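Local coordinates for protein esterase (Rhizomucor miehei, PDB 4WY5) that probably hydrolyses carboxylic esters as a carboxylesterase of the alpha/beta hydrolase fold, at residues P7-Y12 / T301-F306; G90-S95 / K219-A224; V195-Y200 / D262-E267; P253-T258 / N309-H314. All coordinates share one frame; numbering follows the deposited sequence.

Contact 1. Residues P7-Y12 / T301-F306; sequences PIHPVY and TPQYRF
Two helix N-caps meet here, H9 ahead of helix 10-19 and T301 ahead of helix 302-319, and each side chain both caps its own helix and touches the other segment. Over one face of the H9 imidazole sits T301 CG2, 4.0 Å from the ring centroid and 13° off its normal, while P10 CD lies over the opposite face, toward its rim. The ring's rotation is fixed by V11 N, which donates nearly in the ring plane to H9 ND1 at 3.1 Å. P302 CD lies 3.7 Å from H9 NE2, and V11 CB packs on the same threonine methyl. The polar link runs tip to tip: T301 OG1 donates to Y12 OH at 2.9 Å and accepts from Y304 N at 3.1 Å, so one buried hydroxyl serves both the cap and the bridge. It sits there because OG1 lies between the backbone N and the carbonyl carbon (chi1 63°), which leaves CG2 to face H9 and V11. Q303 CG comes in at the edge of the Y12 ring, 3.4 Å from OH. The arrangement is that of N-capping, with a histidine and a threonine each accepting from a backbone N-H of the first turn.

Contact 2. Residues G90-S95 / K219-A224; sequences GFVFGS and KFFSNA
F221 meets the loop 90-95 with one face and part of its rim. Over the face lies G90 CA, 4.0 Å from the ring centroid and 20° off the normal, a CH-pi approach; G90 O reaches F221 CD1 at 3.4 Å. At the ring edge, near its plane, come V92 CG2, 3.8 Å from CD1, and F93 CE2, 3.9 Å from CE1, their side chains crossing that of F221 at about a right angle. V92 CG2 also touches A224 CB, one turn further along the helix, at 3.8 Å, and more loosely F220 CE2. G90 ends an HGGG sequence, which in the hormone-sensitive lipase group of the alpha/beta hydrolases contributes backbone N-H groups to the oxyanion hole, and this loop probably does the same. Its positive phi (76°) favours glycine, and a CB here would run into the F221 ring. In the next shell V92 CG1 lies over the centre of the F93 ring, while V32 and V33 pack on F93, and I25 and H26 on F220. Beyond these, F91 stacks with Y225 and rests on A162, T165 and L166 of helix 162-176, and its backbone is hydrogen-bonded to S122.

Contact 3. Residues V195-Y200 / D262-E267; sequences VSHAKY and DVLRDE
H197 and E267 carry the polar part of this contact. H197 ND1 donates to E267 OE1 at 2.8 Å with an N-H...O angle of 160°, using the syn lone pair of the oxygen, and the ring and carboxylate planes lie 14° apart. The other oxygen, E267 OE2, is held by the backbone N-H groups of T193 and A194, so both oxygens are gripped. The apolar part is spread over Y200: E267 CB lies over one face of its ring, 3.9 Å from the centroid, with K199 CD above the opposite face, and D266 CB approaches CD1 at 3.8 Å. E267 can do both jobs because its CG stands between the backbone N and the carbonyl carbon (chi1 75°) and the chain then extends toward H197. L264 CD2 adds a 3.7 Å contact to H197 CE1. D262 OD1 accepts from L264 N, a capping bond in the type I turn D262-R265 that leads into helix 265-277, while D262 OD2 is hydrogen-bonded to H292 ND1, probably in the Ser-His-Asp triad. The loop after strand 185-189 meets the start of helix 265-277, which follows strand 254-259, beside helices 201-206 and 215-225.

Contact 4. Residues P253-T258 / N309-H314; sequences PALLFT and NTIVAH
T310 opens the contact by setting CG2 at the edge of the F257 ring, 4.1 Å from CZ and near the ring plane. Its hydroxyl takes no part in this: OG1 is hydrogen-bonded back to F306 O, one turn earlier in the same helix, which leaves the methyl to make the apolar touch. Next along the helix, I311 brings the first atom of its longer branch, CG1, to 3.6 Å from F257 CE2, the closest approach between the two segments, and the same atom lies 4.4 Å from L255 CD2. The side chains of I311 and F257 cross obliquely. One turn after T310, H314 turns a face of its imidazole to L255: L255 CB stands over the ring centre, 4.0 Å from the centroid and 7° off the normal, a nearly axial CH-pi approach. L255 CD2 extends to H314 CG at 3.8 Å, the leucine and histidine sliding past each other in opposite directions. H314 reaches out with CG anti to the backbone N (chi1 165°), and NE2 finds its polar partner in T185 OG1, a bond that ties the ring to strand 185-189.

L255 and F257 are alternate residues of one strand and therefore present the same side to the helix. The short strand and helix segments run antiparallel, 174° between directions and 10.6 Å between axes, as expected where the C-terminal helix of an alpha/beta hydrolase covers its central sheet. Strand 254-259 lies between 185-189 and 282-287; on the helix layer I311 touches L106 of helix 100-110, and F306 of the second subunit packs on L255.

In the fold
Contacts 1 and 4 share helix 302-319, its start in the first and its middle in the second; they meet where F306 CE2 lies 4.2 Å from F257 CE1, and both reach the second subunit. Contacts 3 and 4 join through R265 O and T258 OG1, 3.2 Å apart in a probable weak hydrogen bond, at the passage from strand 254-259 to helix 265-277. Contacts 2 and 3, with centres about 17 Å apart, lie toward the probable active site: one holds G90, the last glycine of the HGGG sequence, the other D262 of the likely triad with S161 and H292. Contact 2 stands about 25 Å from contact 4, centre to centre, across the chain's middle.

Contact 1. Residues P7-Y12 / T301-F306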
loop_
_atom_site.group_PDB
_atom_site.type_symbol
_atom_site.label_atom_id
_atom_site.label_comp_id
_atom_site.label_asym_id
_atom_site.label_seq_id
_atom_site.Cartn_x
_atom_site.Cartn_y
_atom_site.Cartn_z
ATOM N N PRO A 7 -10.635 5.963 14.439
ATOM C CA PRO A 7 -11.190 4.605 14.553
ATOM C C PRO A 7 -10.197 3.478 14.191
ATOM O O PRO A 7 -9.328 3.648 13.312
ATOM C CB PRO A 7 -12.366 4.612 13.547
ATOM C CG PRO A 7 -12.725 6.061 13.353
ATOM C CD PRO A 7 -11.444 6.834 13.555
ATOM N N ILE A 8 -10.335 2.340 14.875
ATOM C CA ILE A 8 -9.627 1.121 14.503
ATOM C C ILE A 8 -10.659 0.044 14.130
ATOM O O ILE A 8 -11.816 0.115 14.560
ATOM C CB ILE A 8 -8.712 0.604 15.645
ATOM C CG1 ILE A 8 -9.530 0.287 16.899
ATOM C CG2 ILE A 8 -7.619 1.620 15.968
ATOM C CD1 ILE A 8 -8.719 -0.344 18.045
ATOM N N HIS A 9 -10.240 -0.961 13.358
ATOM C CA HIS A 9 -11.142 -2.050 12.968
ATOM C C HIS A 9 -11.644 -2.819 14.208
ATOM O O HIS A 9 -10.875 -3.085 15.144
ATOM C CB HIS A 9 -10.431 -2.996 11.988
ATOM C CG HIS A 9 -11.340 -3.961 11.290
ATOM N ND1 HIS A 9 -11.906 -5.045 11.934
ATOM C CD2 HIS A 9 -11.765 -4.020 10.003
ATOM C CE1 HIS A 9 -12.644 -5.726 11.069
ATOM N NE2 HIS A 9 -12.586 -5.124 9.895
ATOM N N PRO A 10 -12.946 -3.152 14.227
ATOM C CA PRO A 10 -13.583 -3.868 15.344
ATOM C C PRO A 10 -12.814 -5.103 15.816
ATOM O O PRO A 10 -12.801 -5.362 17.017
ATOM C CB PRO A 10 -14.947 -4.272 14.768
ATOM C CG PRO A 10 -15.253 -3.199 13.769
ATOM C CD PRO A 10 -13.927 -2.745 13.199
ATOM N N VAL A 11 -12.180 -5.841 14.907
ATOM C CA VAL A 11 -11.383 -7.007 15.297
ATOM C C VAL A 11 -10.224 -6.610 16.219
ATOM O O VAL A 11 -9.920 -7.331 17.163
ATOM C CB VAL A 11 -10.839 -7.756 14.058
ATOM C CG1 VAL A 11 -9.642 -8.634 14.416
ATOM C CG2 VAL A 11 -11.939 -8.601 13.418
ATOM N N TYR A 12 -9.599 -5.457 15.965
ATOM C CA TYR A 12 -8.466 -4.997 16.784
ATOM C C TYR A 12 -8.980 -4.471 18.111
ATOM O O TYR A 12 -8.337 -4.641 19.157
ATOM C CB TYR A 12 -7.658 -3.903 16.067
ATOM C CG TYR A 12 -7.125 -4.365 14.728
ATOM C CD1 TYR A 12 -6.635 -5.660 14.558
ATOM C CD2 TYR A 12 -7.182 -3.537 13.620
ATOM C CE1 TYR A 12 -6.180 -6.105 13.326
ATOM C CE2 TYR A 12 -6.735 -3.964 12.381
ATOM C CZ TYR A 12 -6.233 -5.248 12.235
ATOM O OH TYR A 12 -5.792 -5.677 10.997
ATOM N N THR A 301 -8.852 -9.400 8.308
ATOM C CA THR A 301 -9.384 -8.044 8.133
ATOM C C THR A 301 -8.987 -7.537 6.763
ATOM O O THR A 301 -8.033 -8.049 6.185
ATOM C CB THR A 301 -8.824 -7.068 9.163
ATOM O OG1 THR A 301 -7.397 -6.964 8.983
ATOM C CG2 THR A 301 -9.183 -7.527 10.574
ATOM N N PRO A 302 -9.672 -6.498 6.255
ATOM C CA PRO A 302 -9.250 -5.993 4.936
ATOM C C PRO A 302 -7.790 -5.539 4.884
ATOM O O PRO A 302 -7.187 -5.651 3.808
ATOM C CB PRO A 302 -10.185 -4.798 4.698
ATOM C CG PRO A 302 -11.407 -5.100 5.524
ATOM C CD PRO A 302 -10.921 -5.865 6.730
ATOM N N GLN A 303 -7.222 -5.080 6.002
ATOM C CA GLN A 303 -5.826 -4.658 5.982
ATOM C C GLN A 303 -4.861 -5.858 6.087
ATOM O O GLN A 303 -3.740 -5.775 5.578
ATOM C CB GLN A 303 -5.518 -3.592 7.062
ATOM C CG GLN A 303 -6.279 -3.633 8.362
ATOM C CD GLN A 303 -7.669 -3.020 8.284
ATOM O OE1 GLN A 303 -8.648 -3.730 8.043
ATOM N NE2 GLN A 303 -7.770 -1.708 8.519
ATOM N N TYR A 304 -5.269 -6.972 6.704
ATOM C CA TYR A 304 -4.407 -8.168 6.676
ATOM C C TYR A 304 -4.273 -8.666 5.230
ATOM O O TYR A 304 -3.171 -8.990 4.771
ATOM C CB TYR A 304 -4.942 -9.323 7.553
ATOM C CG TYR A 304 -4.130 -10.607 7.366
ATOM C CD1 TYR A 304 -2.987 -10.854 8.136
ATOM C CD2 TYR A 304 -4.476 -11.544 6.381
ATOM C CE1 TYR A 304 -2.223 -12.000 7.952
ATOM C CE2 TYR A 304 -3.715 -12.690 6.175
ATOM C CZ TYR A 304 -2.589 -12.909 6.968
ATOM O OH TYR A 304 -1.827 -14.036 6.791
ATOM N N ARG A 305 -5.398 -8.737 4.523
ATOM C CA ARG A 305 -5.413 -9.206 3.130
ATOM C C ARG A 305 -4.612 -8.262 2.184
ATOM O O ARG A 305 -3.789 -8.713 1.389
ATOM C CB ARG A 305 -6.875 -9.354 2.666
ATOM C CG ARG A 305 -7.096 -10.030 1.319
ATOM C CD ARG A 305 -8.597 -10.313 1.043
ATOM N NE ARG A 305 -9.450 -9.118 1.123
ATOM C CZ ARG A 305 -10.313 -8.854 2.114
ATOM N NH1 ARG A 305 -10.470 -9.711 3.123
ATOM N NH2 ARG A 305 -11.037 -7.736 2.091
ATOM N N PHE A 306 -4.831 -6.957 2.300
ATOM C CA PHE A 306 -4.086 -5.968 1.508
ATOM C C PHE A 306 -2.578 -6.143 1.718
ATOM O O PHE A 306 -1.809 -6.190 0.771
ATOM C CB PHE A 306 -4.524 -4.536 1.889
ATOM C CG PHE A 306 -3.587 -3.445 1.399
ATOM C CD1 PHE A 306 -3.721 -2.892 0.118
ATOM C CD2 PHE A 306 -2.570 -2.972 2.217
ATOM C CE1 PHE A 306 -2.851 -1.884 -0.335
ATOM C CE2 PHE A 306 -1.691 -1.973 1.777
ATOM C CZ PHE A 306 -1.832 -1.427 0.494
#

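Contact 2. Residues G90-S95 / K219-A224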
loop_
_atom_site.group_PDB
_atom_site.type_symbol
_atom_site.label_atom_id
_atom_site.label_comp_id
_atom_site.label_asym_id
_atom_site.label_seq_id
_atom_site.Cartn_x
_atom_site.Cartn_y
_atom_site.Cartn_z
ATOM N N GLY A 90 9.077 -8.785 20.243
ATOM C CA GLY A 90 9.734 -7.890 21.181
ATOM C C GLY A 90 11.167 -8.276 21.530
ATOM O O GLY A 90 11.761 -7.691 22.457
ATOM N N PHE A 91 11.707 -9.225 20.755
ATOM C CA PHE A 91 12.988 -9.916 20.991
ATOM C C PHE A 91 12.876 -10.955 22.112
ATOM O O PHE A 91 13.859 -11.634 22.421
ATOM C CB PHE A 91 14.130 -8.945 21.326
ATOM C CG PHE A 91 14.437 -7.959 20.240
ATOM C CD1 PHE A 91 15.205 -8.328 19.141
ATOM C CD2 PHE A 91 13.999 -6.652 20.334
ATOM C CE1 PHE A 91 15.505 -7.410 18.125
ATOM C CE2 PHE A 91 14.295 -5.725 19.333
ATOM C CZ PHE A 91 15.051 -6.107 18.225
ATOM N N VAL A 92 11.684 -11.098 22.696
ATOM C CA VAL A 92 11.496 -11.915 23.904
ATOM C C VAL A 92 10.631 -13.160 23.639
ATOM O O VAL A 92 10.846 -14.212 24.235
ATOM C CB VAL A 92 10.876 -11.056 25.064
ATOM C CG1 VAL A 92 10.500 -11.920 26.278
ATOM C CG2 VAL A 92 11.851 -9.961 25.485
ATOM N N PHE A 93 9.656 -13.036 22.741
ATOM C CA PHE A 93 8.813 -14.173 22.376
ATOM C C PHE A 93 8.842 -14.482 20.877
ATOM O O PHE A 93 9.547 -13.825 20.094
ATOM C CB PHE A 93 7.360 -13.930 22.790
ATOM C CG PHE A 93 7.202 -13.316 24.155
ATOM C CD1 PHE A 93 7.275 -14.102 25.299
ATOM C CD2 PHE A 93 6.957 -11.954 24.293
ATOM C CE1 PHE A 93 7.115 -13.538 26.565
ATOM C CE2 PHE A 93 6.802 -11.375 25.551
ATOM C CZ PHE A 93 6.878 -12.170 26.691
ATOM N N GLY A 94 8.073 -15.499 20.484
ATOM C CA GLY A 94 7.931 -15.833 19.084
ATOM C C GLY A 94 8.589 -17.135 18.686
ATOM O O GLY A 94 9.601 -17.523 19.254
ATOM N N SER A 95 8.003 -17.802 17.696
ATOM C CA SER A 95 8.515 -19.071 17.179
ATOM C C SER A 95 7.775 -19.370 15.889
ATOM O O SER A 95 6.946 -18.578 15.443
ATOM C CB SER A 95 8.314 -20.213 18.173
ATOM O OG SER A 95 6.929 -20.452 18.357
ATOM N N LYS A 219 9.337 -0.360 27.464
ATOM C CA LYS A 219 10.442 -0.208 28.399
ATOM C C LYS A 219 10.934 -1.578 28.831
ATOM O O LYS A 219 12.129 -1.770 29.036
ATOM C CB LYS A 219 10.039 0.632 29.618
ATOM C CG LYS A 219 11.227 0.971 30.505
ATOM C CD LYS A 219 10.928 0.809 31.999
ATOM C CE LYS A 219 12.225 0.761 32.824
ATOM N NZ LYS A 219 13.089 1.980 32.660
ATOM N N PHE A 220 10.013 -2.534 28.960
ATOM C CA PHE A 220 10.396 -3.909 29.295
ATOM C C PHE A 220 11.254 -4.553 28.195
ATOM O O PHE A 220 12.297 -5.131 28.490
ATOM C CB PHE A 220 9.155 -4.784 29.570
ATOM C CG PHE A 220 9.474 -6.251 29.763
ATOM C CD1 PHE A 220 9.939 -6.727 30.986
ATOM C CD2 PHE A 220 9.304 -7.162 28.718
ATOM C CE1 PHE A 220 10.236 -8.088 31.158
ATOM C CE2 PHE A 220 9.597 -8.517 28.883
ATOM C CZ PHE A 220 10.067 -8.980 30.102
ATOM N N PHE A 221 10.845 -4.416 26.933
ATOM C CA PHE A 221 11.566 -5.074 25.830
ATOM C C PHE A 221 12.964 -4.486 25.593
ATOM O O PHE A 221 13.904 -5.216 25.255
ATOM C CB PHE A 221 10.755 -4.996 24.535
ATOM C CG PHE A 221 9.454 -5.767 24.575
ATOM C CD1 PHE A 221 9.440 -7.135 24.852
ATOM C CD2 PHE A 221 8.242 -5.121 24.332
ATOM C CE1 PHE A 221 8.244 -7.843 24.880
ATOM C CE2 PHE A 221 7.047 -5.817 24.366
ATOM C CZ PHE A 221 7.044 -7.185 24.639
ATOM N N SER A 222 13.100 -3.173 25.770
ATOM C CA SER A 222 14.390 -2.513 25.585
ATOM C C SER A 222 15.403 -2.995 26.630
ATOM O O SER A 222 16.591 -3.207 26.334
ATOM C CB SER A 222 14.223 -0.990 25.658
ATOM O OG SER A 222 13.160 -0.565 24.817
ATOM N N ASN A 223 14.930 -3.149 27.862
ATOM C CA ASN A 223 15.792 -3.599 28.942
ATOM C C ASN A 223 16.188 -5.059 28.755
ATOM O O ASN A 223 17.292 -5.459 29.105
ATOM C CB ASN A 223 15.097 -3.400 30.288
ATOM C CG ASN A 223 16.012 -3.692 31.476
ATOM O OD1 ASN A 223 17.024 -3.004 31.685
ATOM N ND2 ASN A 223 15.643 -4.696 32.280
ATOM N N ALA A 224 15.302 -5.851 28.163
ATOM C CA ALA A 224 15.615 -7.247 27.917
ATOM C C ALA A 224 16.651 -7.393 26.799
ATOM O O ALA A 224 17.570 -8.209 26.902
ATOM C CB ALA A 224 14.349 -8.027 27.589
#

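Contact 3. Residues V195-Y200 / D262-E267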
loop_
_atom_site.group_PDB
_atom_site.type_symbol
_atom_site.label_atom_id
_atom_site.label_comp_id
_atom_site.label_asym_id
_atom_site.label_seq_id
_atom_site.Cartn_x
_atom_site.Cartn_y
_atom_site.Cartn_z
ATOM N N VAL A 195 16.269 5.926 19.548
ATOM C CA VAL A 195 16.989 5.996 20.824
ATOM C C VAL A 195 16.019 6.405 21.918
ATOM O O VAL A 195 15.955 5.787 22.972
ATOM C CB VAL A 195 18.159 7.001 20.810
ATOM C CG1 VAL A 195 18.906 6.936 22.130
ATOM C CG2 VAL A 195 19.117 6.700 19.684
ATOM N N SER A 196 15.245 7.449 21.641
ATOM C CA SER A 196 14.225 7.936 22.558
ATOM C C SER A 196 12.871 8.063 21.851
ATOM O O SER A 196 12.740 8.807 20.884
ATOM C CB SER A 196 14.652 9.288 23.140
ATOM O OG SER A 196 13.592 9.876 23.874
ATOM N N HIS A 197 11.862 7.352 22.351
ATOM C CA HIS A 197 10.561 7.284 21.679
ATOM C C HIS A 197 9.674 8.501 21.954
ATOM O O HIS A 197 8.821 8.843 21.121
ATOM C CB HIS A 197 9.796 6.006 22.082
ATOM C CG HIS A 197 10.480 4.723 21.709
ATOM N ND1 HIS A 197 10.489 4.224 20.418
ATOM C CD2 HIS A 197 11.163 3.823 22.461
ATOM C CE1 HIS A 197 11.158 3.083 20.394
ATOM N NE2 HIS A 197 11.574 2.815 21.622
ATOM N N ALA A 198 9.868 9.153 23.106
ATOM C CA ALA A 198 8.999 10.257 23.544
ATOM C C ALA A 198 9.168 11.519 22.707
ATOM O O ALA A 198 8.428 12.479 22.863
ATOM C CB ALA A 198 9.253 10.578 25.017
ATOM N N LYS A 199 10.152 11.512 21.828
ATOM C CA LYS A 199 10.344 12.576 20.858
ATOM C C LYS A 199 9.191 12.652 19.841
ATOM O O LYS A 199 8.939 13.698 19.257
ATOM C CB LYS A 199 11.670 12.340 20.123
ATOM C CG LYS A 199 12.012 13.328 19.023
ATOM C CD LYS A 199 13.184 12.802 18.181
ATOM C CE LYS A 199 13.579 13.772 17.051
ATOM N NZ LYS A 199 14.687 13.223 16.192
ATOM N N TYR A 200 8.500 11.539 19.623
ATOM C CA TYR A 200 7.499 11.473 18.561
ATOM C C TYR A 200 6.057 11.526 19.090
ATOM O O TYR A 200 5.720 10.905 20.115
ATOM C CB TYR A 200 7.705 10.191 17.722
ATOM C CG TYR A 200 9.066 10.080 17.050
ATOM C CD1 TYR A 200 9.319 10.703 15.821
ATOM C CD2 TYR A 200 10.094 9.347 17.641
ATOM C CE1 TYR A 200 10.565 10.602 15.209
ATOM C CE2 TYR A 200 11.337 9.239 17.045
ATOM C CZ TYR A 200 11.569 9.863 15.830
ATOM O OH TYR A 200 12.811 9.743 15.236
ATOM N N ASP A 262 -0.309 3.370 16.461
ATOM C CA ASP A 262 0.870 2.629 16.885
ATOM C C ASP A 262 1.944 3.613 17.345
ATOM O O ASP A 262 2.350 4.482 16.560
ATOM C CB ASP A 262 1.375 1.752 15.716
ATOM C CG ASP A 262 2.602 0.907 16.072
ATOM O OD1 ASP A 262 3.149 1.058 17.189
ATOM O OD2 ASP A 262 3.034 0.085 15.210
ATOM N N VAL A 263 2.440 3.449 18.582
ATOM C CA VAL A 263 3.474 4.352 19.134
ATOM C C VAL A 263 4.719 4.454 18.246
ATOM O O VAL A 263 5.339 5.517 18.173
ATOM C CB VAL A 263 3.942 3.938 20.578
ATOM C CG1 VAL A 263 2.828 4.101 21.570
ATOM C CG2 VAL A 263 4.455 2.505 20.610
ATOM N N LEU A 264 5.064 3.352 17.566
ATOM C CA LEU A 264 6.250 3.295 16.692
ATOM C C LEU A 264 6.022 3.893 15.293
ATOM O O LEU A 264 6.917 3.845 14.437
ATOM C CB LEU A 264 6.718 1.843 16.534
ATOM C CG LEU A 264 7.087 1.032 17.788
ATOM C CD1 LEU A 264 7.442 -0.406 17.407
ATOM C CD2 LEU A 264 8.250 1.693 18.531
ATOM N N ARG A 265 4.844 4.473 15.068
ATOM C CA ARG A 265 4.458 4.908 13.723
ATOM C C ARG A 265 5.403 5.930 13.099
ATOM O O ARG A 265 5.954 5.706 12.007
ATOM C CB ARG A 265 3.045 5.493 13.761
ATOM C CG ARG A 265 2.497 5.935 12.426
ATOM C CD ARG A 265 1.140 6.598 12.615
ATOM N NE ARG A 265 1.268 7.993 13.027
ATOM C CZ ARG A 265 0.258 8.735 13.481
ATOM N NH1 ARG A 265 -0.955 8.210 13.600
ATOM N NH2 ARG A 265 0.462 10.004 13.817
ATOM N N ASP A 266 5.616 7.026 13.824
ATOM C CA ASP A 266 6.304 8.183 13.284
ATOM C C ASP A 266 7.800 7.919 13.135
ATOM O O ASP A 266 8.446 8.460 12.240
ATOM C CB ASP A 266 6.091 9.413 14.193
ATOM C CG ASP A 266 4.645 9.901 14.229
ATOM O OD1 ASP A 266 3.819 9.421 13.428
ATOM O OD2 ASP A 266 4.334 10.784 15.065
ATOM N N GLU A 267 8.362 7.099 14.019
ATOM C CA GLU A 267 9.782 6.793 13.910
ATOM C C GLU A 267 10.004 5.821 12.763
ATOM O O GLU A 267 11.069 5.819 12.129
ATOM C CB GLU A 267 10.333 6.239 15.228
ATOM C CG GLU A 267 9.962 4.802 15.552
ATOM C CD GLU A 267 10.292 4.467 17.001
ATOM O OE1 GLU A 267 9.737 5.158 17.886
ATOM O OE2 GLU A 267 11.108 3.538 17.260
#

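Contact 4. Residues P253-T258 / N309-H314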
loop_
_atom_site.group_PDB
_atom_site.type_symbol
_atom_site.label_atom_id
_atom_site.label_comp_id
_atom_site.label_asym_id
_atom_site.label_seq_id
_atom_site.Cartn_x
_atom_site.Cartn_y
_atom_site.Cartn_z
ATOM N N PRO A 253 16.757 -2.002 -2.144
ATOM C CA PRO A 253 15.425 -1.375 -2.248
ATOM C C PRO A 253 14.483 -1.816 -1.128
ATOM O O PRO A 253 14.459 -2.999 -0.785
ATOM C CB PRO A 253 14.905 -1.860 -3.603
ATOM C CG PRO A 253 16.130 -2.171 -4.398
ATOM C CD PRO A 253 17.155 -2.664 -3.401
ATOM N N ALA A 254 13.701 -0.884 -0.587
ATOM C CA ALA A 254 12.943 -1.143 0.631
ATOM C C ALA A 254 11.451 -1.043 0.401
ATOM O O ALA A 254 11.002 -0.260 -0.435
ATOM C CB ALA A 254 13.361 -0.161 1.727
ATOM N N LEU A 255 10.689 -1.855 1.135
ATOM C CA LEU A 255 9.229 -1.703 1.239
ATOM C C LEU A 255 8.896 -1.574 2.718
ATOM O O LEU A 255 9.243 -2.454 3.505
ATOM C CB LEU A 255 8.488 -2.886 0.593
ATOM C CG LEU A 255 6.961 -2.963 0.751
ATOM C CD1 LEU A 255 6.201 -1.768 0.095
ATOM C CD2 LEU A 255 6.420 -4.298 0.243
ATOM N N LEU A 256 8.287 -0.463 3.121
ATOM C CA LEU A 256 8.015 -0.248 4.547
ATOM C C LEU A 256 6.531 -0.007 4.846
ATOM O O LEU A 256 5.872 0.774 4.164
ATOM C CB LEU A 256 8.860 0.912 5.067
ATOM C CG LEU A 256 8.929 1.173 6.570
ATOM C CD1 LEU A 256 10.229 1.872 6.865
ATOM C CD2 LEU A 256 7.794 2.071 7.034
ATOM N N PHE A 257 6.009 -0.725 5.845
ATOM C CA PHE A 257 4.633 -0.534 6.323
ATOM C C PHE A 257 4.659 0.073 7.705
ATOM O O PHE A 257 5.488 -0.315 8.546
ATOM C CB PHE A 257 3.842 -1.840 6.390
ATOM C CG PHE A 257 3.621 -2.510 5.048
ATOM C CD1 PHE A 257 2.455 -2.268 4.320
ATOM C CD2 PHE A 257 4.572 -3.371 4.524
ATOM C CE1 PHE A 257 2.234 -2.885 3.095
ATOM C CE2 PHE A 257 4.362 -3.999 3.296
ATOM C CZ PHE A 257 3.190 -3.753 2.577
ATOM N N THR A 258 3.728 0.994 7.938
ATOM C CA THR A 258 3.552 1.618 9.237
ATOM C C THR A 258 2.072 1.470 9.639
ATOM O O THR A 258 1.208 1.361 8.766
ATOM C CB THR A 258 4.006 3.086 9.173
ATOM O OG1 THR A 258 5.086 3.293 10.086
ATOM C CG2 THR A 258 2.877 4.035 9.435
ATOM N N ASN A 309 -1.130 -9.474 0.091
ATOM C CA ASN A 309 -1.104 -9.360 -1.371
ATOM C C ASN A 309 -0.088 -8.338 -1.899
ATOM O O ASN A 309 0.534 -8.553 -2.939
ATOM C CB ASN A 309 -2.492 -8.982 -1.916
ATOM C CG ASN A 309 -3.506 -10.102 -1.768
ATOM O OD1 ASN A 309 -3.152 -11.235 -1.443
ATOM N ND2 ASN A 309 -4.780 -9.797 -2.056
ATOM N N THR A 310 0.081 -7.233 -1.176
ATOM C CA THR A 310 0.952 -6.144 -1.611
ATOM C C THR A 310 2.444 -6.521 -1.482
ATOM O O THR A 310 3.251 -6.193 -2.354
ATOM C CB THR A 310 0.632 -4.853 -0.806
ATOM O OG1 THR A 310 -0.736 -4.477 -1.038
ATOM C CG2 THR A 310 1.540 -3.707 -1.214
ATOM N N ILE A 311 2.799 -7.190 -0.384
ATOM C CA ILE A 311 4.122 -7.785 -0.237
ATOM C C ILE A 311 4.406 -8.814 -1.345
ATOM O O ILE A 311 5.471 -8.788 -1.977
ATOM C CB ILE A 311 4.287 -8.495 1.139
ATOM C CG1 ILE A 311 4.244 -7.491 2.298
ATOM C CG2 ILE A 311 5.599 -9.287 1.198
ATOM C CD1 ILE A 311 4.310 -8.171 3.673
ATOM N N VAL A 312 3.443 -9.692 -1.610
ATOM C CA VAL A 312 3.640 -10.724 -2.629
ATOM C C VAL A 312 3.941 -10.106 -3.995
ATOM O O VAL A 312 4.834 -10.575 -4.705
ATOM C CB VAL A 312 2.405 -11.664 -2.725
ATOM C CG1 VAL A 312 2.427 -12.509 -4.001
ATOM C CG2 VAL A 312 2.338 -12.564 -1.490
ATOM N N ALA A 313 3.231 -9.035 -4.350
ATOM C CA ALA A 313 3.444 -8.410 -5.654
ATOM C C ALA A 313 4.806 -7.702 -5.748
ATOM O O ALA A 313 5.416 -7.673 -6.819
ATOM C CB ALA A 313 2.313 -7.432 -5.963
ATOM N N HIS A 314 5.280 -7.155 -4.625
ATOM C CA HIS A 314 6.592 -6.498 -4.559
ATOM C C HIS A 314 7.731 -7.509 -4.680
ATOM O O HIS A 314 8.731 -7.260 -5.369
ATOM C CB HIS A 314 6.748 -5.713 -3.241
ATOM C CG HIS A 314 8.160 -5.314 -2.947
ATOM N ND1 HIS A 314 8.744 -4.181 -3.475
ATOM C CD2 HIS A 314 9.114 -5.912 -2.189
ATOM C CE1 HIS A 314 9.998 -4.095 -3.049
ATOM N NE2 HIS A 314 10.246 -5.131 -2.267
#